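Local coordinates for protein phosphoserine aminotransferase (Bacillus alcalophilus, PDB 1W23) that catalyses the reversible, pyridoxal-phosphate-dependent transamination between 3-phosphohydroxypyruvate and phosphoserine in the second step of serine biosynthesis, working as a homodimer, at residues 339-343 / 344-348; 245-248 / 249-253; 272-275 / 276-280. All coordinates share one frame; numbering follows the deposited sequence.

Interaction 1 (339-343 / 344-348). With MG (magnesium ion), chain E.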
ATOM      1  N   ASN A 339      11.437 -18.254   1.052  1.00 10.26           N
ATOM      2  CA  ASN A 339      12.605 -18.351   0.155  1.00 10.18           C
ATOM      3  C   ASN A 339      13.889 -17.763   0.759  1.00 10.25           C
ATOM      4  O   ASN A 339      14.948 -18.380   0.626  1.00 11.27           O
ATOM      5  CB  ASN A 339      12.321 -17.555  -1.106  1.00 10.79           C
ATOM      6  CG  ASN A 339      11.357 -18.192  -2.093  1.00  9.73           C
ATOM      7  OD1 ASN A 339      10.948 -19.340  -1.946  1.00  9.60           O
ATOM      8  ND2 ASN A 339      10.998 -17.441  -3.139  1.00 11.89           N
ATOM      9  N   ALA A 340      13.798 -16.581   1.362  1.00 10.11           N
ATOM     10  CA  ALA A 340      15.007 -15.874   1.792  1.00  9.80           C
ATOM     11  C   ALA A 340      15.541 -16.290   3.150  1.00  9.08           C
ATOM     12  O   ALA A 340      16.619 -15.820   3.533  1.00 10.17           O
ATOM     13  CB  ALA A 340      14.785 -14.382   1.754  1.00 12.09           C
ATOM     14  N   VAL A 341      14.861 -17.141   3.884  1.00  8.90           N
ATOM     15  CA  VAL A 341      15.411 -17.593   5.156  1.00  9.34           C
ATOM     16  C   VAL A 341      16.640 -18.440   4.879  1.00  9.57           C
ATOM     17  O   VAL A 341      16.550 -19.431   4.132  1.00 10.46           O
ATOM     18  CB  VAL A 341      14.346 -18.343   5.987  1.00  9.63           C
ATOM     19  CG1 VAL A 341      14.962 -18.950   7.226  1.00 11.11           C
ATOM     20  CG2 VAL A 341      13.172 -17.428   6.327  1.00 10.15           C
ATOM     21  N   PRO A 342      17.815 -18.112   5.425  1.00  9.96           N
ATOM     22  CA  PRO A 342      19.036 -18.865   5.073  1.00 10.65           C
ATOM     23  C   PRO A 342      19.048 -20.240   5.695  1.00  9.92           C
ATOM     24  O   PRO A 342      18.516 -20.473   6.782  1.00 10.42           O
ATOM     25  CB  PRO A 342      20.165 -17.983   5.604  0.60 11.28           C
ATOM     26  CG  PRO A 342      19.534 -17.342   6.780  0.60 12.87           C
ATOM     27  CD  PRO A 342      18.106 -16.991   6.356  0.60 12.25           C
ATOM     28  N   ILE A 343      19.743 -21.162   5.021  1.00 10.93           N
ATOM     29  CA  ILE A 343      19.812 -22.530   5.539  1.00 11.44           C
ATOM     30  C   ILE A 343      20.508 -22.539   6.890  1.00 10.57           C
ATOM     31  O   ILE A 343      20.114 -23.380   7.758  1.00 10.88           O
ATOM     32  CB  ILE A 343      20.419 -23.496   4.526  1.00 12.85           C
ATOM     33  CG1 ILE A 343      20.178 -24.952   4.961  1.00 15.67           C
ATOM     34  CG2 ILE A 343      21.904 -23.300   4.308  1.00 17.38           C
ATOM     35  CD1 ILE A 343      20.337 -25.886   3.804  1.00 23.13           C
ATOM     36  N   ASP A 344      21.478 -21.690   7.200  1.00 10.46           N
ATOM     37  CA  ASP A 344      22.096 -21.730   8.527  1.00 11.22           C
ATOM     38  C   ASP A 344      21.125 -21.347   9.648  1.00 10.78           C
ATOM     39  O   ASP A 344      21.373 -21.791  10.770  1.00 11.24           O
ATOM     40  CB  ASP A 344      23.402 -20.964   8.596  1.00 12.53           C
ATOM     41  CG  ASP A 344      23.396 -19.504   8.343  1.00 13.44           C
ATOM     42  OD1 ASP A 344      22.312 -18.925   8.086  1.00 13.09           O
ATOM     43  OD2 ASP A 344      24.518 -18.896   8.370  1.00 15.37           O
ATOM     44  N   ALA A 345      20.054 -20.624   9.346  1.00  9.97           N
ATOM     45  CA  ALA A 345      19.051 -20.392  10.395  1.00 10.20           C
ATOM     46  C   ALA A 345      18.335 -21.701  10.737  1.00  9.66           C
ATOM     47  O   ALA A 345      17.988 -21.945  11.895  1.00  9.81           O
ATOM     48  CB  ALA A 345      18.085 -19.319   9.985  1.00 11.13           C
ATOM     49  N   CYS A 346      18.066 -22.516   9.710  1.00  9.42           N
ATOM     50  CA  CYS A 346      17.424 -23.798   9.912  1.00  9.99           C
ATOM     51  C   CYS A 346      18.346 -24.752  10.675  1.00 10.03           C
ATOM     52  O   CYS A 346      17.865 -25.499  11.541  1.00 10.72           O
ATOM     53  CB  CYS A 346      16.994 -24.367   8.557  1.00 10.81           C
ATOM     54  SG  CYS A 346      15.739 -23.349   7.719  1.00 11.80           S
ATOM     55  N   ILE A 347      19.635 -24.768  10.324  1.00 10.51           N
ATOM     56  CA  ILE A 347      20.604 -25.565  11.104  1.00 10.99           C
ATOM     57  C   ILE A 347      20.603 -25.101  12.537  1.00 10.47           C
ATOM     58  O   ILE A 347      20.625 -25.938  13.461  1.00 11.36           O
ATOM     59  CB  ILE A 347      21.970 -25.463  10.436  1.00 12.86           C
ATOM     60  CG1 ILE A 347      21.995 -26.039   9.011  0.60 16.40           C
ATOM     61  CG2 ILE A 347      23.037 -26.078  11.350  1.00 16.92           C
ATOM     62  CD1 ILE A 347      23.209 -25.767   8.147  0.60 22.35           C
ATOM     63  N   ALA A 348      20.607 -23.791  12.804  1.00 10.30           N
ATOM     64  CA  ALA A 348      20.607 -23.268  14.162  1.00 10.58           C
ATOM     65  C   ALA A 348      19.334 -23.720  14.915  1.00 10.15           C
ATOM     66  O   ALA A 348      19.393 -24.083  16.099  1.00 10.64           O
ATOM     67  CB  ALA A 348      20.766 -21.755  14.182  1.00 11.08           C
TER
HETATM   68 MG    MG E1362      25.240 -17.157   7.531  1.00 14.42          MG
HETATM   69  O   HOH W   1      23.230 -16.667   6.997  1.00 14.01           O
HETATM   70  O   HOH W   2      25.059 -16.171   9.234  1.00 20.73           O
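Asp344 sets one carboxylate oxygen against the CB-CG edge of the Pro342 ring, while the other binds a magnesium ion. OD1 of Asp344 sits 3.4 Å from CB of Pro342 and nearly as close to CG, and OD2 of Asp344 coordinates the metal at 2.1 Å. Two waters also bind the magnesium ion, and one of them donates a hydrogen bond of 2.7 Å to Asp344 OD1. Both carboxylate oxygens are thereby tied to the metal, one directly and one through water, which probably restrains the group from turning. The side chain reaches back to the rim of the proline ring, CG standing between the backbone N and the carbonyl carbon (chi1 62°).

Pro342 is the N-cap of helix 343-359, the C-terminal helix of this class-V aminotransferase. As N-cap, the proline enters the first turn through its carbonyl: Ala345 N donates to Pro342 O at 3.0 Å, from above the carbonyl plane and with a bent N-H...O angle of 137°. One residue on, the regular helical pattern is established, Ile347 N meeting Ile343 O at 165°. On another side of the turn, Val341 CG1 rests 4.2 Å from Ala345 CB, and the ring atom CG of Pro342 lies 4.0 Å from the same methyl. Ala345 also packs on Phe5 and Phe7 near the N-terminus, whereas Ile343 and Cys346 lean on helix 259-279.

Interaction 2 (245-248 / 249-253)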
ATOM      1  N   TYR A 245       9.535  -1.502  -6.328  1.00  8.72           N
ATOM      2  CA  TYR A 245      10.989  -1.506  -6.533  1.00  9.06           C
ATOM      3  C   TYR A 245      11.624  -2.604  -5.708  1.00  8.42           C
ATOM      4  O   TYR A 245      12.494  -3.359  -6.220  1.00  8.98           O
ATOM      5  CB  TYR A 245      11.507  -0.099  -6.121  1.00  9.62           C
ATOM      6  CG  TYR A 245      12.976  -0.087  -5.832  1.00  9.11           C
ATOM      7  CD1 TYR A 245      13.935   0.019  -6.837  1.00  9.79           C
ATOM      8  CD2 TYR A 245      13.457  -0.190  -4.528  1.00  9.96           C
ATOM      9  CE1 TYR A 245      15.286   0.030  -6.539  1.00  9.84           C
ATOM     10  CE2 TYR A 245      14.787  -0.211  -4.242  1.00 10.84           C
ATOM     11  CZ  TYR A 245      15.714  -0.095  -5.274  1.00 10.24           C
ATOM     12  OH  TYR A 245      17.047  -0.137  -4.932  1.00 12.62           O
ATOM     13  N   MET A 246      11.244  -2.773  -4.436  1.00  8.60           N
ATOM     14  CA  MET A 246      11.837  -3.850  -3.631  1.00  8.71           C
ATOM     15  C   MET A 246      11.461  -5.209  -4.183  1.00  8.60           C
ATOM     16  O   MET A 246      12.302  -6.137  -4.175  1.00  8.96           O
ATOM     17  CB  MET A 246      11.418  -3.709  -2.166  1.00  8.77           C
ATOM     18  CG  MET A 246      12.112  -2.590  -1.441  1.00 10.52           C
ATOM     19  SD  MET A 246      13.883  -2.735  -1.335  1.00 12.51           S
ATOM     20  CE  MET A 246      14.125  -4.339  -0.650  1.00 13.39           C
ATOM     21  N   LEU A 247      10.218  -5.405  -4.634  1.00  8.50           N
ATOM     22  CA  LEU A 247       9.793  -6.609  -5.300  1.00  8.66           C
ATOM     23  C   LEU A 247      10.707  -6.898  -6.507  1.00  8.75           C
ATOM     24  O   LEU A 247      11.188  -8.032  -6.671  1.00  9.12           O
ATOM     25  CB  LEU A 247       8.325  -6.463  -5.730  1.00  9.39           C
ATOM     26  CG  LEU A 247       7.761  -7.532  -6.683  1.00 11.42           C
ATOM     27  CD1 LEU A 247       7.693  -8.872  -6.139  1.00 16.44           C
ATOM     28  CD2 LEU A 247       6.404  -7.030  -7.199  1.00 18.46           C
ATOM     29  N   ARG A 248      10.966  -5.895  -7.349  1.00  8.90           N
ATOM     30  CA  ARG A 248      11.883  -6.074  -8.452  1.00  9.10           C
ATOM     31  C   ARG A 248      13.214  -6.601  -7.938  1.00  8.98           C
ATOM     32  O   ARG A 248      13.781  -7.555  -8.501  1.00  9.23           O
ATOM     33  CB  ARG A 248      11.988  -4.733  -9.215  1.00  9.19           C
ATOM     34  CG  ARG A 248      12.722  -4.802 -10.565  1.00 10.61           C
ATOM     35  CD  ARG A 248      14.253  -4.991 -10.514  1.00 10.71           C
ATOM     36  NE  ARG A 248      14.895  -3.964  -9.655  1.00 10.66           N
ATOM     37  CZ  ARG A 248      15.294  -2.803 -10.112  1.00 11.29           C
ATOM     38  NH1 ARG A 248      15.214  -2.467 -11.398  1.00 13.47           N
ATOM     39  NH2 ARG A 248      15.806  -1.905  -9.237  1.00 12.79           N
ATOM     40  N   ASN A 249      13.784  -5.937  -6.916  1.00  8.61           N
ATOM     41  CA  ASN A 249      15.081  -6.376  -6.392  1.00  9.09           C
ATOM     42  C   ASN A 249      15.038  -7.812  -5.900  1.00  8.91           C
ATOM     43  O   ASN A 249      16.022  -8.579  -6.138  1.00  9.10           O
ATOM     44  CB  ASN A 249      15.533  -5.459  -5.264  1.00  8.81           C
ATOM     45  CG  ASN A 249      15.975  -4.092  -5.698  1.00 10.48           C
ATOM     46  OD1 ASN A 249      15.867  -3.700  -6.871  1.00 10.46           O
ATOM     47  ND2 ASN A 249      16.566  -3.373  -4.729  1.00 11.90           N
ATOM     48  N   VAL A 250      13.998  -8.237  -5.225  1.00  8.47           N
ATOM     49  CA  VAL A 250      13.883  -9.638  -4.760  1.00  8.63           C
ATOM     50  C   VAL A 250      13.806 -10.581  -5.931  1.00  8.33           C
ATOM     51  O   VAL A 250      14.464 -11.630  -5.946  1.00  9.17           O
ATOM     52  CB  VAL A 250      12.683  -9.779  -3.802  1.00  8.66           C
ATOM     53  CG1 VAL A 250      12.449 -11.266  -3.492  1.00 10.27           C
ATOM     54  CG2 VAL A 250      12.933  -9.002  -2.526  1.00  9.61           C
ATOM     55  N   LEU A 251      13.012 -10.241  -6.949  1.00  8.76           N
ATOM     56  CA  LEU A 251      12.902 -11.109  -8.127  1.00  9.25           C
ATOM     57  C   LEU A 251      14.251 -11.235  -8.849  1.00  9.10           C
ATOM     58  O   LEU A 251      14.590 -12.313  -9.357  1.00  9.72           O
ATOM     59  CB  LEU A 251      11.833 -10.584  -9.087  1.00  9.75           C
ATOM     60  CG  LEU A 251      10.405 -10.541  -8.552  1.00  9.86           C
ATOM     61  CD1 LEU A 251       9.531  -9.728  -9.497  1.00 13.32           C
ATOM     62  CD2 LEU A 251       9.875 -11.949  -8.419  1.00 14.57           C
ATOM     63  N   ASP A 252      15.023 -10.174  -8.916  1.00  9.13           N
ATOM     64  CA  ASP A 252      16.380 -10.250  -9.515  1.00  9.97           C
ATOM     65  C   ASP A 252      17.219 -11.265  -8.737  1.00  9.42           C
ATOM     66  O   ASP A 252      17.971 -12.034  -9.369  1.00 10.63           O
ATOM     67  CB  ASP A 252      17.068  -8.896  -9.515  1.00  9.95           C
ATOM     68  CG  ASP A 252      16.981  -8.091 -10.790  1.00 10.30           C
ATOM     69  OD1 ASP A 252      16.951  -8.713 -11.873  1.00 11.50           O
ATOM     70  OD2 ASP A 252      16.968  -6.851 -10.680  1.00 11.79           O
ATOM     71  N   TRP A 253      17.125 -11.293  -7.435  1.00  9.20           N
ATOM     72  CA  TRP A 253      17.867 -12.272  -6.618  1.00  9.51           C
ATOM     73  C   TRP A 253      17.367 -13.679  -6.883  1.00  9.18           C
ATOM     74  O   TRP A 253      18.190 -14.609  -7.053  1.00 10.01           O
ATOM     75  CB  TRP A 253      17.739 -11.873  -5.135  1.00 10.13           C
ATOM     76  CG  TRP A 253      18.233 -12.914  -4.215  1.00 10.05           C
ATOM     77  CD1 TRP A 253      19.525 -13.138  -3.843  1.00 11.05           C
ATOM     78  CD2 TRP A 253      17.440 -13.893  -3.528  1.00 10.29           C
ATOM     79  NE1 TRP A 253      19.603 -14.199  -2.966  1.00 11.67           N
ATOM     80  CE2 TRP A 253      18.324 -14.681  -2.752  1.00 11.52           C
ATOM     81  CE3 TRP A 253      16.086 -14.208  -3.446  1.00 10.67           C
ATOM     82  CZ2 TRP A 253      17.910 -15.736  -1.941  1.00 12.61           C
ATOM     83  CZ3 TRP A 253      15.663 -15.248  -2.652  1.00 11.74           C
ATOM     84  CH2 TRP A 253      16.571 -15.997  -1.912  1.00 12.33           C
TER
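Arg248 and the amide of its neighbour Asn249 lie almost in one plane, 5° apart, and the guanidinium presents its side edge to a single oxygen. NE and NH2 of Arg248 both donate to Asn249 OD1, each at 3.0 Å, so two N-H groups grip one acceptor. Bends at chi2 and chi3 fold the arginine back to bring that edge to the amide. The Tyr245 ring is turned 65° from the amide plane, with Asn249 OD1 3.7 Å above one face, toward the rim. Asn249 ND2 points to Tyr245 OH in a weak bond of 3.3 Å and also donates to the carbonyl of Ala18; Tyr245 OH is hydrogen-bonded to Glu25 OE1.

These side chains follow one another along helix 241-256, whose i to i+4 backbone bonds include Asn249 N to Tyr245 O. That helix packs against helices 16-24 and 44-61, and Arg248 NH1 reaches Gln52 on the latter. Replacing Arg248 with a leucine would probably leave Asn249 OD1 without both its donors and the amide freer to turn. One helical turn on, Asp252 OD2 lies 3.7 Å from Arg248 NE, well out of the guanidinium plane, so this long salt bridge rests on charge alone; the same oxygen also pairs with Arg21. Another side of the helix is apolar, with Leu247 CD1 3.9 Å from Leu251 CD1.

Interaction 3 (272-275 / 276-280)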
ATOM      1  N   LYS A 272      13.538 -29.964   5.090  1.00 10.47           N
ATOM      2  CA  LYS A 272      13.890 -31.324   5.565  1.00 10.83           C
ATOM      3  C   LYS A 272      14.724 -31.234   6.833  1.00 10.07           C
ATOM      4  O   LYS A 272      14.589 -32.131   7.690  1.00 10.52           O
ATOM      5  CB  LYS A 272      14.628 -32.059   4.458  1.00 14.04           C
ATOM      6  CG  LYS A 272      15.267 -33.388   4.828  0.50 18.33           C
ATOM      7  CD  LYS A 272      16.135 -33.937   3.707  0.50 21.46           C
ATOM      8  CE  LYS A 272      17.036 -35.088   4.095  0.50 20.11           C
ATOM      9  NZ  LYS A 272      16.429 -36.188   4.844  0.50 20.00           N
ATOM     10  N   ILE A 273      15.576 -30.239   6.990  1.00 10.22           N
ATOM     11  CA  ILE A 273      16.337 -30.109   8.257  1.00 10.79           C
ATOM     12  C   ILE A 273      15.400 -30.066   9.424  1.00 10.44           C
ATOM     13  O   ILE A 273      15.632 -30.735  10.448  1.00 11.27           O
ATOM     14  CB  ILE A 273      17.231 -28.856   8.207  1.00 11.20           C
ATOM     15  CG1 ILE A 273      18.390 -29.009   7.184  1.00 13.57           C
ATOM     16  CG2 ILE A 273      17.792 -28.505   9.583  1.00 12.23           C
ATOM     17  CD1 ILE A 273      19.074 -27.714   6.843  1.00 16.55           C
ATOM     18  N   ILE A 274      14.338 -29.251   9.323  1.00 10.12           N
ATOM     19  CA  ILE A 274      13.432 -29.088  10.457  1.00  9.97           C
ATOM     20  C   ILE A 274      12.522 -30.293  10.613  1.00  9.61           C
ATOM     21  O   ILE A 274      12.355 -30.801  11.736  1.00  9.81           O
ATOM     22  CB  ILE A 274      12.647 -27.757  10.313  1.00 10.73           C
ATOM     23  CG1 ILE A 274      13.613 -26.560  10.189  1.00 13.77           C
ATOM     24  CG2 ILE A 274      11.722 -27.596  11.513  1.00 11.06           C
ATOM     25  CD1 ILE A 274      12.947 -25.262   9.839  1.00 16.08           C
ATOM     26  N   TYR A 275      11.918 -30.786   9.534  1.00  9.22           N
ATOM     27  CA  TYR A 275      11.077 -31.971   9.642  1.00  9.41           C
ATOM     28  C   TYR A 275      11.843 -33.198  10.151  1.00  9.59           C
ATOM     29  O   TYR A 275      11.290 -33.970  10.944  1.00  9.90           O
ATOM     30  CB  TYR A 275      10.331 -32.266   8.346  1.00  9.43           C
ATOM     31  CG  TYR A 275       9.204 -31.313   8.033  1.00  9.43           C
ATOM     32  CD1 TYR A 275       9.196 -30.542   6.903  1.00  9.89           C
ATOM     33  CD2 TYR A 275       8.118 -31.173   8.899  1.00  9.50           C
ATOM     34  CE1 TYR A 275       8.170 -29.654   6.606  1.00  9.68           C
ATOM     35  CE2 TYR A 275       7.079 -30.312   8.621  1.00  9.28           C
ATOM     36  CZ  TYR A 275       7.120 -29.545   7.474  1.00  9.57           C
ATOM     37  OH  TYR A 275       6.049 -28.689   7.233  1.00  9.71           O
ATOM     38  N   ASP A 276      13.085 -33.378   9.709  1.00  9.45           N
ATOM     39  CA  ASP A 276      13.860 -34.511  10.226  1.00 10.56           C
ATOM     40  C   ASP A 276      14.059 -34.361  11.744  1.00 10.08           C
ATOM     41  O   ASP A 276      14.046 -35.366  12.482  1.00 10.62           O
ATOM     42  CB  ASP A 276      15.190 -34.624   9.503  1.00 12.42           C
ATOM     43  CG  ASP A 276      15.158 -35.209   8.147  1.00 13.80           C
ATOM     44  OD1 ASP A 276      14.121 -35.722   7.695  1.00 16.19           O
ATOM     45  OD2 ASP A 276      16.234 -35.224   7.486  1.00 17.87           O
ATOM     46  N   THR A 277      14.281 -33.134  12.200  1.00  9.98           N
ATOM     47  CA  THR A 277      14.484 -32.912  13.647  1.00 10.56           C
ATOM     48  C   THR A 277      13.224 -33.322  14.409  1.00 10.11           C
ATOM     49  O   THR A 277      13.270 -33.959  15.469  1.00 10.95           O
ATOM     50  CB  THR A 277      14.846 -31.473  13.928  1.00 10.71           C
ATOM     51  OG1 THR A 277      16.008 -31.083  13.146  1.00 10.78           O
ATOM     52  CG2 THR A 277      15.209 -31.232  15.364  1.00 12.24           C
ATOM     53  N   ILE A 278      12.051 -32.932  13.890  1.00  9.77           N
ATOM     54  CA  ILE A 278      10.799 -33.348  14.487  1.00  9.54           C
ATOM     55  C   ILE A 278      10.663 -34.864  14.485  1.00  9.43           C
ATOM     56  O   ILE A 278      10.340 -35.509  15.517  1.00  9.88           O
ATOM     57  CB  ILE A 278       9.599 -32.659  13.758  1.00  9.35           C
ATOM     58  CG1 ILE A 278       9.625 -31.143  14.020  1.00 10.14           C
ATOM     59  CG2 ILE A 278       8.265 -33.276  14.159  1.00 10.65           C
ATOM     60  CD1 ILE A 278       8.650 -30.369  13.110  1.00 11.07           C
ATOM     61  N   ASP A 279      10.893 -35.476  13.328  1.00  9.75           N
ATOM     62  CA  ASP A 279      10.662 -36.899  13.159  1.00 10.53           C
ATOM     63  C   ASP A 279      11.626 -37.739  13.985  1.00 10.75           C
ATOM     64  O   ASP A 279      11.237 -38.829  14.414  1.00 13.84           O
ATOM     65  CB  ASP A 279      10.692 -37.262  11.668  1.00 10.52           C
ATOM     66  CG  ASP A 279       9.548 -36.658  10.899  1.00 11.12           C
ATOM     67  OD1 ASP A 279       8.528 -36.270  11.508  1.00 12.01           O
ATOM     68  OD2 ASP A 279       9.655 -36.620   9.648  1.00 12.67           O
ATOM     69  N   GLU A 280      12.838 -37.242  14.231  1.00 10.47           N
ATOM     70  CA  GLU A 280      13.859 -37.936  15.022  1.00 11.14           C
ATOM     71  C   GLU A 280      13.689 -37.719  16.504  1.00 10.49           C
ATOM     72  O   GLU A 280      14.468 -38.257  17.320  1.00 11.71           O
ATOM     73  CB  GLU A 280      15.248 -37.436  14.580  1.00 14.75           C
ATOM     74  CG  GLU A 280      15.714 -37.796  13.165  1.00 17.09           C
ATOM     75  CD  GLU A 280      16.849 -36.928  12.623  1.00 24.99           C
ATOM     76  OE1 GLU A 280      17.253 -37.062  11.449  1.00 22.33           O
ATOM     77  OE2 GLU A 280      17.385 -36.028  13.343  1.00 22.64           O
TER
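Lys272 NZ and Asp276 OD2 form a salt bridge of 2.8 Å across one turn of helix, the ammonium approaching the syn lone pair of the carboxylate oxygen. The lysine chain is extended from CB to CE and bends only at its last torsion (chi4 48°), which curls NZ back to Asp276. The chain also passes close to the carboxylate, CG of Lys272 lying 3.4 Å from the same OD2. A second bond across the turn comes from Thr277, whose OG1 donates to Ile273 O at 2.7 Å. With OG1 anti to the carbonyl carbon (chi1 -55°), the hydroxyl turns back along the helix, and Ile273 O accepts from Thr277 N as well, at a longer 3.3 Å.

Both pairs belong to the last turns of helix 259-279, where i to i+4 backbone bonds run on through Asp279 N to Tyr275 O, 2.8 Å long. On the buried side Ile278 CD1 approaches Tyr275 CD2 at 4.3 Å and stands at a similar distance from CG2 of Ile274, and all three residues touch Val299 of strand 298-302. Tyr275 is anchored beyond the helix by a hydrogen bond from its hydroxyl group to the Ser295 backbone oxygen, and Asp279 by a salt bridge to Arg294. Arg350 of helix 343-359 holds another flank, hydrogen-bonded to Thr277 OG1 and paired with Glu280, while Ile273 and Ile274 pack on that same helix.

Interaction 2 is the buried one of the three, its polar groups mostly buried between helices and bonded both to one another and to neighbouring helices, whereas interactions 1 and 3 are partly buried and keep their metal site and lysine-aspartate pair at more open positions. Interactions 1 and 3 lie on different helices that pack together: the start of helix 343-359 rests on helix 259-279, with Ile343 CG1 3.5 Å from Ile273 CD1 and Cys346 SG 4.0 Å from Ile274 CD1. Interaction 2 meets interaction 1 through Trp253, whose CH2 is 3.8 Å from Asn339 O, but does not touch interaction 3; the nearest atoms of interactions 2 and 3 are about 15 Å apart.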